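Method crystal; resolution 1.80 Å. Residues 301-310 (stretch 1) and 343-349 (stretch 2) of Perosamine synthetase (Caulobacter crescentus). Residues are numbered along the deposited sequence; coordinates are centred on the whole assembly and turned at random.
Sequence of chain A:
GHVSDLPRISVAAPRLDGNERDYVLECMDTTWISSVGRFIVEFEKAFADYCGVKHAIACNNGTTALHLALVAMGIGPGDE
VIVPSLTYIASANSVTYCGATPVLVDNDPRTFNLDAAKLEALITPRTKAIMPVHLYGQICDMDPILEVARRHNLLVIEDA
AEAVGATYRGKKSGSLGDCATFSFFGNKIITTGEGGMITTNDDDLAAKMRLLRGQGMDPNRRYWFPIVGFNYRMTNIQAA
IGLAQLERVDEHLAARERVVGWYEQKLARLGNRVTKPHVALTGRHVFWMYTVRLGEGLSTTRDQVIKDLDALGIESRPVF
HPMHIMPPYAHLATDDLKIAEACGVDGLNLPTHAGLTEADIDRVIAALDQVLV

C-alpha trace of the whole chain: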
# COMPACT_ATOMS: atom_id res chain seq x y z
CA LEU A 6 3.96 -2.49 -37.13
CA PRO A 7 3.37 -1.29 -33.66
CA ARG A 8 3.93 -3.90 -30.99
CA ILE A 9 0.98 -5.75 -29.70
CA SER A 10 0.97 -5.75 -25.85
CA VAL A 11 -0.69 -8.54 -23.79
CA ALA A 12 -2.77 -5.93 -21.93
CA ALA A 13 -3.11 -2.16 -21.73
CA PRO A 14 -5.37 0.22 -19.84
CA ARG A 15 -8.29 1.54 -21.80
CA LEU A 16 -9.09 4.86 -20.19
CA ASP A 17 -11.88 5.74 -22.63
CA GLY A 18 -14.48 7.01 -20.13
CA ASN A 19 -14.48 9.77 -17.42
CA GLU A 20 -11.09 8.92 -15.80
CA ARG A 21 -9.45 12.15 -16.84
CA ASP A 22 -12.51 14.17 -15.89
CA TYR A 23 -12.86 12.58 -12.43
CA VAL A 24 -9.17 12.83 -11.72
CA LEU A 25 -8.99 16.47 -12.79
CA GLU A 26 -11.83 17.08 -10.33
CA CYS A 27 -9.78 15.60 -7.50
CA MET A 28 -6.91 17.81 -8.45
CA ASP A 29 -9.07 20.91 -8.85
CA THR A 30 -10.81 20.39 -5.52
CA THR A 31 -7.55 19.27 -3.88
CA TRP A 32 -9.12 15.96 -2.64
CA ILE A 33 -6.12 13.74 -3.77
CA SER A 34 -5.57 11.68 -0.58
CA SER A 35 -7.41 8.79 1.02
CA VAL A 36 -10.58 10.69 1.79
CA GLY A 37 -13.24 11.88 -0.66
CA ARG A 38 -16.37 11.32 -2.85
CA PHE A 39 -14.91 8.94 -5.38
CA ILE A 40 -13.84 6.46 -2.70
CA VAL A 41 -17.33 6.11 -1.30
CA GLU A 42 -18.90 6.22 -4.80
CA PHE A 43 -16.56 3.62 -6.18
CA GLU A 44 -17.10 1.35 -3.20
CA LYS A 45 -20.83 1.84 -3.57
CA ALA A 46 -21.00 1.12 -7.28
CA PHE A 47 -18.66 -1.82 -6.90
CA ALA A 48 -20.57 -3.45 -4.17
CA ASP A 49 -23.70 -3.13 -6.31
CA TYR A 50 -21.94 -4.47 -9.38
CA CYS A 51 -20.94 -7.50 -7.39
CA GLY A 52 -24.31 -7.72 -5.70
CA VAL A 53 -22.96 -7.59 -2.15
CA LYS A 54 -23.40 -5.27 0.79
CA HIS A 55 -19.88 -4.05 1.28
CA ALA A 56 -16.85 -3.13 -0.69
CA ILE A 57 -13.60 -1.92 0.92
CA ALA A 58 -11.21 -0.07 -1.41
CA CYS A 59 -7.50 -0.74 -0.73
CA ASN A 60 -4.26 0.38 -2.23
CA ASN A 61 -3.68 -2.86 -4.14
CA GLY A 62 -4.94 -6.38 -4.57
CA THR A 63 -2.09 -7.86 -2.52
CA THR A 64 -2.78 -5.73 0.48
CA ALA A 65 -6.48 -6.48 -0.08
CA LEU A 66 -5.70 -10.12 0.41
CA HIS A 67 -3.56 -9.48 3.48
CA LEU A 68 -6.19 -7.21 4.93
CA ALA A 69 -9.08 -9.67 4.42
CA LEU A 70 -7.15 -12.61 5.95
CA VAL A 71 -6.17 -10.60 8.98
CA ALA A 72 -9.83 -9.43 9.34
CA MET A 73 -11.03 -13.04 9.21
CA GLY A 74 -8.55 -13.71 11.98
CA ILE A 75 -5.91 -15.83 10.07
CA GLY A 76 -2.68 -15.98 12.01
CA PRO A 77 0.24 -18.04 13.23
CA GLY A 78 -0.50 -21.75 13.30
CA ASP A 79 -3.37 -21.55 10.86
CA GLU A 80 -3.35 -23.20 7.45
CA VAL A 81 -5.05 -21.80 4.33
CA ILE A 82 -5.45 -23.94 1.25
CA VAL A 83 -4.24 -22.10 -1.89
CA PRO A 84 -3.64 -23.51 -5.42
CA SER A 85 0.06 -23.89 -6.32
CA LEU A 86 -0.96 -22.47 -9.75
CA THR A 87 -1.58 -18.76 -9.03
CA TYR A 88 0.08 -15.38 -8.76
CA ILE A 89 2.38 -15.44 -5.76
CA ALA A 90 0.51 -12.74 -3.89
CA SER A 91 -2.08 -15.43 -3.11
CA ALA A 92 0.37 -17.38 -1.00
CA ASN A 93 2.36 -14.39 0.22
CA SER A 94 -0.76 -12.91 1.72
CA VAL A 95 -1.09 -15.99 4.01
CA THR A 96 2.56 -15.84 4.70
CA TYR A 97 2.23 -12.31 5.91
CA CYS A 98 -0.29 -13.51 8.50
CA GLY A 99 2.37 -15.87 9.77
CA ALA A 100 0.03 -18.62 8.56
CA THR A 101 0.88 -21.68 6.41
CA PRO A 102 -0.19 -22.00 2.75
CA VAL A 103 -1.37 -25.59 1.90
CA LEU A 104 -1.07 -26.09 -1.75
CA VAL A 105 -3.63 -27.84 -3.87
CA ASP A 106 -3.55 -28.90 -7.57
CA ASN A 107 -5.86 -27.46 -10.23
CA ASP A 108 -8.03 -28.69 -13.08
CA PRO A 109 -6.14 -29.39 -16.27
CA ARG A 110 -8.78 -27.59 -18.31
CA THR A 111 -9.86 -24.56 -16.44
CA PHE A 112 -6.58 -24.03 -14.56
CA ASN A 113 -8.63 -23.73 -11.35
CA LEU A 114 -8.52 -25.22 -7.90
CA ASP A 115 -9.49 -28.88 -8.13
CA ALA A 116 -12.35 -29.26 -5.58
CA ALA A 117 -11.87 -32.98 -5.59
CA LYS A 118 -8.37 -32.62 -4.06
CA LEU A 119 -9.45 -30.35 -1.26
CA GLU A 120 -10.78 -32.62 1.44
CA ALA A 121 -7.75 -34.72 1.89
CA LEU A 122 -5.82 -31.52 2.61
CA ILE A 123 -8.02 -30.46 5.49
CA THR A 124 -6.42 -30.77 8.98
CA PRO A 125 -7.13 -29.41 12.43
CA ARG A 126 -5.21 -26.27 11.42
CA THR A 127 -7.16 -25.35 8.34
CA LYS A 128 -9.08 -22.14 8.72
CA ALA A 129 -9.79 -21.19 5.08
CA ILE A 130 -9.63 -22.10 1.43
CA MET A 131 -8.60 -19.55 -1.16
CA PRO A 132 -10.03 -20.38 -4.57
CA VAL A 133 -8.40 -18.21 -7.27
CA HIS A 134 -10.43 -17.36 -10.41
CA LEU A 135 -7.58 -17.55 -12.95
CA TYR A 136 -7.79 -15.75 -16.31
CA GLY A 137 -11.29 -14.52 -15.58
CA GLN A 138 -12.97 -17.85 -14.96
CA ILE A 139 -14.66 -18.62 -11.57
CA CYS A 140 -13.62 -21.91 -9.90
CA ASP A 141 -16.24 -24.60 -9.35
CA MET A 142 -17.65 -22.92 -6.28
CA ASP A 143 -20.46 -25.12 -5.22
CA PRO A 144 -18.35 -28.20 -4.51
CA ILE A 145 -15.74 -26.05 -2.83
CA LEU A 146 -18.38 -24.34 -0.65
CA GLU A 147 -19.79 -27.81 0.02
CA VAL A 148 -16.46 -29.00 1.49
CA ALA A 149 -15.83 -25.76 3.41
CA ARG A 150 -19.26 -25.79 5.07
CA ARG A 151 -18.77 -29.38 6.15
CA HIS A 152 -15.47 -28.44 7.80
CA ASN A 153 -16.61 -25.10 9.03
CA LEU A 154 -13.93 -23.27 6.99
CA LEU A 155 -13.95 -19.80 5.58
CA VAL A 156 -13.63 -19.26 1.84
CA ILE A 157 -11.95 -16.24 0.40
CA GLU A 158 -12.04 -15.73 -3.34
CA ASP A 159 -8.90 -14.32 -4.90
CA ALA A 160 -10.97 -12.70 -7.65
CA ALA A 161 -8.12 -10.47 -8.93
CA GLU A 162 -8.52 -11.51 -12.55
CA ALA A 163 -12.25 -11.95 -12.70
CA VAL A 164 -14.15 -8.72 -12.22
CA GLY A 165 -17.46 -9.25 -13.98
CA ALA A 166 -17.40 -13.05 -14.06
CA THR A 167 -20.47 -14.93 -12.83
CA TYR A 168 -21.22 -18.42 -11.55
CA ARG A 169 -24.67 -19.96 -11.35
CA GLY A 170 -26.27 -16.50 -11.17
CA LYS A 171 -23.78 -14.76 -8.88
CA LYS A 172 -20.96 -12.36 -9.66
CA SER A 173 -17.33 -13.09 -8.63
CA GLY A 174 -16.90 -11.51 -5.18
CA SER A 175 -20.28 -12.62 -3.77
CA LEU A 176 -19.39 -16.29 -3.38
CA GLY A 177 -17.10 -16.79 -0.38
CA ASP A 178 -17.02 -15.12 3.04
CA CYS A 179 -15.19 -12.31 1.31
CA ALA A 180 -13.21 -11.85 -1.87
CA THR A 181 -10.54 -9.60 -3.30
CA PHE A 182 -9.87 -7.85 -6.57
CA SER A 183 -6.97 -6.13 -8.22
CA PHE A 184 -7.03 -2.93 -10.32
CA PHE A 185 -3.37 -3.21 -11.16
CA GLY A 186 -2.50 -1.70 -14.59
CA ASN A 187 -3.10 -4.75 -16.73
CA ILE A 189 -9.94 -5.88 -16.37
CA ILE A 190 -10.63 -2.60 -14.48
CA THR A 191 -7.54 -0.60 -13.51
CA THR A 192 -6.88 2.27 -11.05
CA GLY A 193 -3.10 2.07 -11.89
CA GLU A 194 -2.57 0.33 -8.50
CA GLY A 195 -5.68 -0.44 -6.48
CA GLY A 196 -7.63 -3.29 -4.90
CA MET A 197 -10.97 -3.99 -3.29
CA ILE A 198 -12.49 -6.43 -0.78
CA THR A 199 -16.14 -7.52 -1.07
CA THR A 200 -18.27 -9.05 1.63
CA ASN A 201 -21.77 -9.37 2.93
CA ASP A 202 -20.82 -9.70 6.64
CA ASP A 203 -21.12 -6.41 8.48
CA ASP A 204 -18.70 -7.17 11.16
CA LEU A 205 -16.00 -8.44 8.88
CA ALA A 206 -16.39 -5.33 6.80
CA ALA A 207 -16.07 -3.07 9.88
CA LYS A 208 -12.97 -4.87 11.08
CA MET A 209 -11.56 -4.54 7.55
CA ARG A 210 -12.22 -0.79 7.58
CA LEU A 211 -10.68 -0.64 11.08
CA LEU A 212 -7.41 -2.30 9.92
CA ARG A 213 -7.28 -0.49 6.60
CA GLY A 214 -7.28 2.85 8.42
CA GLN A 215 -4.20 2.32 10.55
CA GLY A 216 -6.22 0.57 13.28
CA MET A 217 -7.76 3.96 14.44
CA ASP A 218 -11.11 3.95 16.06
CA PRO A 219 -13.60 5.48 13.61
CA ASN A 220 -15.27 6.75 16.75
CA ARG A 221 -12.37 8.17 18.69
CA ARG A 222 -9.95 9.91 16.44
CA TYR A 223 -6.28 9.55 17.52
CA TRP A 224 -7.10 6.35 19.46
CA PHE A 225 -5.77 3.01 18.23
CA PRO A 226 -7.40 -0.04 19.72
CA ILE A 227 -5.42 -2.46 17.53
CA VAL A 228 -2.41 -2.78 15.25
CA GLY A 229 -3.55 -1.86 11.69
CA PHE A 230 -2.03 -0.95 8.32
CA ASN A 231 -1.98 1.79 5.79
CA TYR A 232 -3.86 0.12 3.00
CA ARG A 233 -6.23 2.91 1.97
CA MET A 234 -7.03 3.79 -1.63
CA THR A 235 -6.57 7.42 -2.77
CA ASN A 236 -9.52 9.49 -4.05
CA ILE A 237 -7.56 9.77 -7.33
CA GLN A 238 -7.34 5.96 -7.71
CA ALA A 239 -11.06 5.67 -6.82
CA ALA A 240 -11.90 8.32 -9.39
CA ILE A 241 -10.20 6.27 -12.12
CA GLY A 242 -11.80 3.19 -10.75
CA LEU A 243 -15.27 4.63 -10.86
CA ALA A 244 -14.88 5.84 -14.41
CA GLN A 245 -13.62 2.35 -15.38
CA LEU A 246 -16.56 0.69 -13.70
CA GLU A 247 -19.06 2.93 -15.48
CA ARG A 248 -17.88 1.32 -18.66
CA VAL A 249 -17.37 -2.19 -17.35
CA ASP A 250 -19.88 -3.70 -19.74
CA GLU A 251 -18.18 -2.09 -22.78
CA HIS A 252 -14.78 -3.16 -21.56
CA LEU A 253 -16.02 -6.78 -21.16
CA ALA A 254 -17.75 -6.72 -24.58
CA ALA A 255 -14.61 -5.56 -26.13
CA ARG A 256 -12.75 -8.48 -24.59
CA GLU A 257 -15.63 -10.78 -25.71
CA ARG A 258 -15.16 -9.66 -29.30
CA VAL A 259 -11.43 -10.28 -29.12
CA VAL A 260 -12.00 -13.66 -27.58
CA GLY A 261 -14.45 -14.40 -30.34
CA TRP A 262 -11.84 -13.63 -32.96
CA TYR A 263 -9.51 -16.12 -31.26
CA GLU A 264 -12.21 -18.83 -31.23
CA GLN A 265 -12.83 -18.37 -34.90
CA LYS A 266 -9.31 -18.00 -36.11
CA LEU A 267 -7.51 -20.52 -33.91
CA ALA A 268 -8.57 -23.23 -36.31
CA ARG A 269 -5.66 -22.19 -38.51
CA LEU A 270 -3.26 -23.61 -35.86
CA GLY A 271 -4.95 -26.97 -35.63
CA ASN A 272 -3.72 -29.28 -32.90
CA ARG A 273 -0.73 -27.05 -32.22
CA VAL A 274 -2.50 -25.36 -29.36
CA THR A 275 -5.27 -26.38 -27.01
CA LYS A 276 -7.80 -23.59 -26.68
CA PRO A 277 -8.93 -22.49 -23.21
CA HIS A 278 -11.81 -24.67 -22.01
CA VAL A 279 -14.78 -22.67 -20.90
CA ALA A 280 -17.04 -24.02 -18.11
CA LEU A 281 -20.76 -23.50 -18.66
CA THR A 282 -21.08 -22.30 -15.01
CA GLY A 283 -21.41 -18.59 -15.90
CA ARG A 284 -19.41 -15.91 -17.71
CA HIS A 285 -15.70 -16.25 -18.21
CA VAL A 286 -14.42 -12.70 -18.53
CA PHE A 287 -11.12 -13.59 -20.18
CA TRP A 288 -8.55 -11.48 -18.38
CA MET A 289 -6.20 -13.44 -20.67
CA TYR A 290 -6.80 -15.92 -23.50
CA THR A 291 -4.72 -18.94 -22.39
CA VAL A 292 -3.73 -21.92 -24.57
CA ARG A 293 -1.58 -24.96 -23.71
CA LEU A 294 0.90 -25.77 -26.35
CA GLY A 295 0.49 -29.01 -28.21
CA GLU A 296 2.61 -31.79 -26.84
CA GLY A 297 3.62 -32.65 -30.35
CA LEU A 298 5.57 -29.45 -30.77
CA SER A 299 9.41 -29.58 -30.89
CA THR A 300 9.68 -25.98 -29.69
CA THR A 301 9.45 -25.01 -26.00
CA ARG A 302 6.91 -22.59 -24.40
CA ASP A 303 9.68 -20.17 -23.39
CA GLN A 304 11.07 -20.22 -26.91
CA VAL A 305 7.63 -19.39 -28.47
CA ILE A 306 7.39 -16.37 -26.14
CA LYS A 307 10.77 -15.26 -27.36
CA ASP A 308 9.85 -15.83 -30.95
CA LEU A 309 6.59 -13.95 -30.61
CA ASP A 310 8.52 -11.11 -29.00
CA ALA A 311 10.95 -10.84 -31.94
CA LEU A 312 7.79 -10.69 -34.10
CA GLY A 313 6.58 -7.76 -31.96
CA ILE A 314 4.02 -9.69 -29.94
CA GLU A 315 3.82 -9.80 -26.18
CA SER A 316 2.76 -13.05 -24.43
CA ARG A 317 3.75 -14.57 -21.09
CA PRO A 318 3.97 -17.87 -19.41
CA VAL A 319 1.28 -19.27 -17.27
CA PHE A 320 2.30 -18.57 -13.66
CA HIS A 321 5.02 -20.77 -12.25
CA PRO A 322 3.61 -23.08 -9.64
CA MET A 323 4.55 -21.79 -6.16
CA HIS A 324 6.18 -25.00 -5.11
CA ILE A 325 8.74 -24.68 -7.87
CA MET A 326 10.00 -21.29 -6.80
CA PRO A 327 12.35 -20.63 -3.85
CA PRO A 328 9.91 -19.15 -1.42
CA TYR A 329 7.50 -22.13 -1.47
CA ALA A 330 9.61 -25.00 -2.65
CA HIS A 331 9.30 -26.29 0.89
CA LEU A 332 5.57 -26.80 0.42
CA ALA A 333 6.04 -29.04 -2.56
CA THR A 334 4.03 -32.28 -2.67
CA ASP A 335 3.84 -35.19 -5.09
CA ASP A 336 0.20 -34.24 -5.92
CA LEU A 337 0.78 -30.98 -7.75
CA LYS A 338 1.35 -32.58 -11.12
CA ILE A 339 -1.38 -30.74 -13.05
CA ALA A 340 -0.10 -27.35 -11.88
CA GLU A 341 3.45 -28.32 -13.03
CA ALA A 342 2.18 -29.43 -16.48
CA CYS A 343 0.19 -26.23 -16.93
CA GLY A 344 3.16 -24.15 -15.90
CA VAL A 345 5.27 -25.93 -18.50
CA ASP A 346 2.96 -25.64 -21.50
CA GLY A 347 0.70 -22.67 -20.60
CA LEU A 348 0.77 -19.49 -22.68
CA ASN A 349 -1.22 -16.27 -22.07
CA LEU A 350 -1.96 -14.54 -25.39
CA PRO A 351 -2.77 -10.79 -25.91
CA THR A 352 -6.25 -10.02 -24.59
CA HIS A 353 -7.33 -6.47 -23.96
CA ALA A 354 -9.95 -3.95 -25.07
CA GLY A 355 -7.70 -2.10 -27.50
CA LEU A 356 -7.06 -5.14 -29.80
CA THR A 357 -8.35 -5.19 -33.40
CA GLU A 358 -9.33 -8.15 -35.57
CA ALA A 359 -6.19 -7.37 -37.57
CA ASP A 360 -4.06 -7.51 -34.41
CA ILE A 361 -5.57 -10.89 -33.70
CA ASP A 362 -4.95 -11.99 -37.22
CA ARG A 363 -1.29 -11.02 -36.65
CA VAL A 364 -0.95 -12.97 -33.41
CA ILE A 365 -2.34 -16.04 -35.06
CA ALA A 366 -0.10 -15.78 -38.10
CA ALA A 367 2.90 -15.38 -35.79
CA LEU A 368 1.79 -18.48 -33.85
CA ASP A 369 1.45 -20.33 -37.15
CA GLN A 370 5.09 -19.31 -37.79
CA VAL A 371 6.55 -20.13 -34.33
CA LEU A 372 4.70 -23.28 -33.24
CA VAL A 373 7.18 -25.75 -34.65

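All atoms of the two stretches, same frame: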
# COMPACT_ATOMS: atom_id res chain seq x y z
N THR A 301 9.86 -25.12 -27.41
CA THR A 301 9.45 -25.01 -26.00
C THR A 301 8.55 -23.77 -25.73
O THR A 301 8.58 -22.79 -26.47
CB THR A 301 10.67 -24.84 -25.08
OG1 THR A 301 11.17 -23.49 -25.20
CG2 THR A 301 11.73 -25.94 -25.34
N ARG A 302 7.76 -23.77 -24.67
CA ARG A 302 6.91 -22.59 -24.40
C ARG A 302 7.76 -21.30 -24.23
O ARG A 302 7.41 -20.20 -24.73
CB ARG A 302 5.99 -22.93 -23.19
CG ARG A 302 4.83 -22.01 -22.87
CD ARG A 302 5.18 -20.67 -22.19
NE ARG A 302 6.20 -20.78 -21.14
CZ ARG A 302 6.00 -21.32 -19.95
NH1 ARG A 302 7.00 -21.34 -19.08
NH2 ARG A 302 4.78 -21.73 -19.58
N ASP A 303 8.90 -21.39 -23.53
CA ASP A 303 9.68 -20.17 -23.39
C ASP A 303 10.23 -19.66 -24.70
O ASP A 303 10.32 -18.44 -24.93
CB ASP A 303 10.78 -20.29 -22.32
CG ASP A 303 10.19 -20.52 -20.94
OD1 ASP A 303 8.97 -20.35 -20.76
OD2 ASP A 303 10.92 -20.92 -20.02
N GLN A 304 10.54 -20.61 -25.59
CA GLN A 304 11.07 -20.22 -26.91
C GLN A 304 9.99 -19.51 -27.77
O GLN A 304 10.26 -18.56 -28.43
CB GLN A 304 11.62 -21.44 -27.65
CG GLN A 304 12.45 -21.06 -28.87
CD GLN A 304 13.62 -20.11 -28.51
OE1 GLN A 304 14.42 -20.43 -27.66
NE2 GLN A 304 13.68 -18.92 -29.14
N VAL A 305 8.75 -20.01 -27.76
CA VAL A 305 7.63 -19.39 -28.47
C VAL A 305 7.45 -17.97 -27.98
O VAL A 305 7.29 -17.08 -28.79
CB VAL A 305 6.31 -20.16 -28.11
CG1 VAL A 305 5.06 -19.34 -28.50
CG2 VAL A 305 6.33 -21.57 -28.76
N ILE A 306 7.56 -17.73 -26.67
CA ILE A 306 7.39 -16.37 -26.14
C ILE A 306 8.51 -15.52 -26.73
O ILE A 306 8.29 -14.41 -27.22
CB ILE A 306 7.47 -16.31 -24.57
CG1 ILE A 306 6.16 -16.80 -23.92
CG2 ILE A 306 7.62 -14.88 -24.13
CD1 ILE A 306 6.32 -17.35 -22.48
N LYS A 307 9.72 -16.07 -26.76
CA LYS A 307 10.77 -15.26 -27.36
C LYS A 307 10.52 -15.06 -28.83
O LYS A 307 10.83 -14.01 -29.36
CB LYS A 307 12.13 -15.94 -27.26
CG LYS A 307 12.43 -16.17 -25.80
CD LYS A 307 13.72 -16.86 -25.59
CE LYS A 307 14.01 -17.12 -24.11
NZ LYS A 307 14.93 -18.30 -24.02
N ASP A 308 10.02 -16.07 -29.53
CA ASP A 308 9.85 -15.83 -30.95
C ASP A 308 8.73 -14.85 -31.24
O ASP A 308 8.78 -14.06 -32.19
CB ASP A 308 9.62 -17.15 -31.65
CG ASP A 308 10.80 -18.09 -31.51
OD1 ASP A 308 11.96 -17.66 -31.21
OD2 ASP A 308 10.59 -19.30 -31.73
N LEU A 309 7.70 -14.89 -30.42
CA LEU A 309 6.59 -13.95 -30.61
C LEU A 309 7.12 -12.56 -30.38
O LEU A 309 6.81 -11.62 -31.09
CB LEU A 309 5.44 -14.27 -29.63
CG LEU A 309 4.72 -15.62 -29.83
CD1 LEU A 309 3.82 -16.06 -28.71
CD2 LEU A 309 3.89 -15.57 -31.14
N ASP A 310 7.92 -12.42 -29.33
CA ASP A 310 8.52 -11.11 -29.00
C ASP A 310 9.25 -10.47 -30.19
O ASP A 310 9.07 -9.28 -30.50
CB ASP A 310 9.57 -11.34 -27.89
CG ASP A 310 10.04 -10.02 -27.24
OD1 ASP A 310 9.31 -9.00 -27.34
OD2 ASP A 310 11.15 -9.99 -26.65
N CYS A 343 0.73 -27.48 -16.43
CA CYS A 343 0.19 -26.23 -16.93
C CYS A 343 1.23 -25.15 -16.98
O CYS A 343 1.29 -24.39 -17.94
CB CYS A 343 -0.99 -25.75 -16.13
SG CYS A 343 -2.46 -26.82 -16.30
N GLY A 344 2.07 -25.12 -15.95
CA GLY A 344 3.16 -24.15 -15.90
C GLY A 344 4.14 -24.34 -17.05
O GLY A 344 4.76 -23.38 -17.53
N VAL A 345 4.36 -25.60 -17.42
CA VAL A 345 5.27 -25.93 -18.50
C VAL A 345 4.74 -25.51 -19.88
O VAL A 345 5.43 -24.84 -20.68
CB VAL A 345 5.48 -27.45 -18.51
CG1 VAL A 345 6.12 -27.93 -19.83
CG2 VAL A 345 6.34 -27.82 -17.32
N ASP A 346 3.50 -25.88 -20.17
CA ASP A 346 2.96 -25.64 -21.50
C ASP A 346 1.99 -24.44 -21.68
O ASP A 346 1.55 -24.16 -22.80
CB ASP A 346 2.41 -27.00 -22.07
CG ASP A 346 1.07 -27.41 -21.46
OD1 ASP A 346 0.39 -26.57 -20.85
OD2 ASP A 346 0.68 -28.60 -21.60
N GLY A 347 1.68 -23.74 -20.59
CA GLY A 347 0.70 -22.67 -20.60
C GLY A 347 1.17 -21.37 -21.19
O GLY A 347 2.26 -20.92 -20.86
N LEU A 348 0.37 -20.77 -22.07
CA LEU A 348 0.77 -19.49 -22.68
C LEU A 348 -0.36 -18.48 -22.67
O LEU A 348 -1.38 -18.72 -23.27
CB LEU A 348 1.17 -19.70 -24.14
CG LEU A 348 1.57 -18.41 -24.93
CD1 LEU A 348 2.87 -17.81 -24.31
CD2 LEU A 348 1.76 -18.74 -26.45
N ASN A 349 -0.17 -17.31 -22.05
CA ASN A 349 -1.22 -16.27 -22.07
C ASN A 349 -1.03 -15.46 -23.32
O ASN A 349 0.07 -14.92 -23.49
CB ASN A 349 -1.00 -15.29 -20.91
CG ASN A 349 -1.16 -15.95 -19.58
OD1 ASN A 349 -0.34 -15.76 -18.66
ND2 ASN A 349 -2.20 -16.76 -19.48

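The contact begins with a residue that never reaches across it. Thr-301 sits at the N-cap of the helix, and its OG1 accepts a hydrogen bond from Gln-304 N at 3.0 Å, satisfying one of the amides that the first turn leaves without a helical partner. The cap belongs to stretch 1 alone; the contact itself starts at the next residue.

Arg-302 is the polar anchor. Its CA-to-CB bond points toward the other stretch, and its CA lies 5.8 Å from the CA of Asp-346, where a helix gives way to a strand. The side chain, t at chi1 and m at chi2 and chi3, brings the guanidinium to the carbonyls around that junction. NH2 donates to Gly-344 O at 2.6 Å and Arg-302 NH2 also donates to Gly-347 O at 2.9 Å, with similar angles of 154° and 156°. Both acceptors lie at the edge of the guanidinium, near its plane, where N-H bonds point. Val-345 O instead lies over one face; although it is 3.4 Å from Arg-302 NH2, the angle is poor and no hydrogen bond forms. The lesson is that one nitrogen can tie the last turn of a helix to the first residue of the strand that follows, using backbone acceptors alone.

Asp-303 supports this arrangement from within the helix. Its CA-to-CB bond points away from the second stretch, yet its OD1 accepts from Arg-302 NE and from Arg-302 NH1, each at 2.8 Å, the NH1 pair forming a salt bridge. The carboxylate thus holds the other side of the guanidinium while NH2 serves the carbonyls. Gln-304 remains out of reach of the second stretch; its NE2 donates to Asp-308 OD1 at 3.0 Å, one helical turn on.

From Val-305 the contact becomes apolar, and Leu-348 is its common partner. Val-305 CG1 meets Leu-348 CD2 at 3.9 Å. Ile-306, whose CA-to-CB bond points sideways, places CG1 3.5 Å from Leu-348 CD1. Lys-307 and Asp-308 are out of reach, and one turn after Val-305 the helix returns with Leu-309, whose CD1 lies 4.1 Å from Leu-348 CD2. Leu-348 starts sideways too, but with chi1 t and chi2 p its end comes nearer to the helix.

Asp-310 is again out of reach. The pattern is compact: an arginine binds backbone carbonyls at the helix-to-strand junction, and one leucine just beyond it packs against three aliphatic side chains.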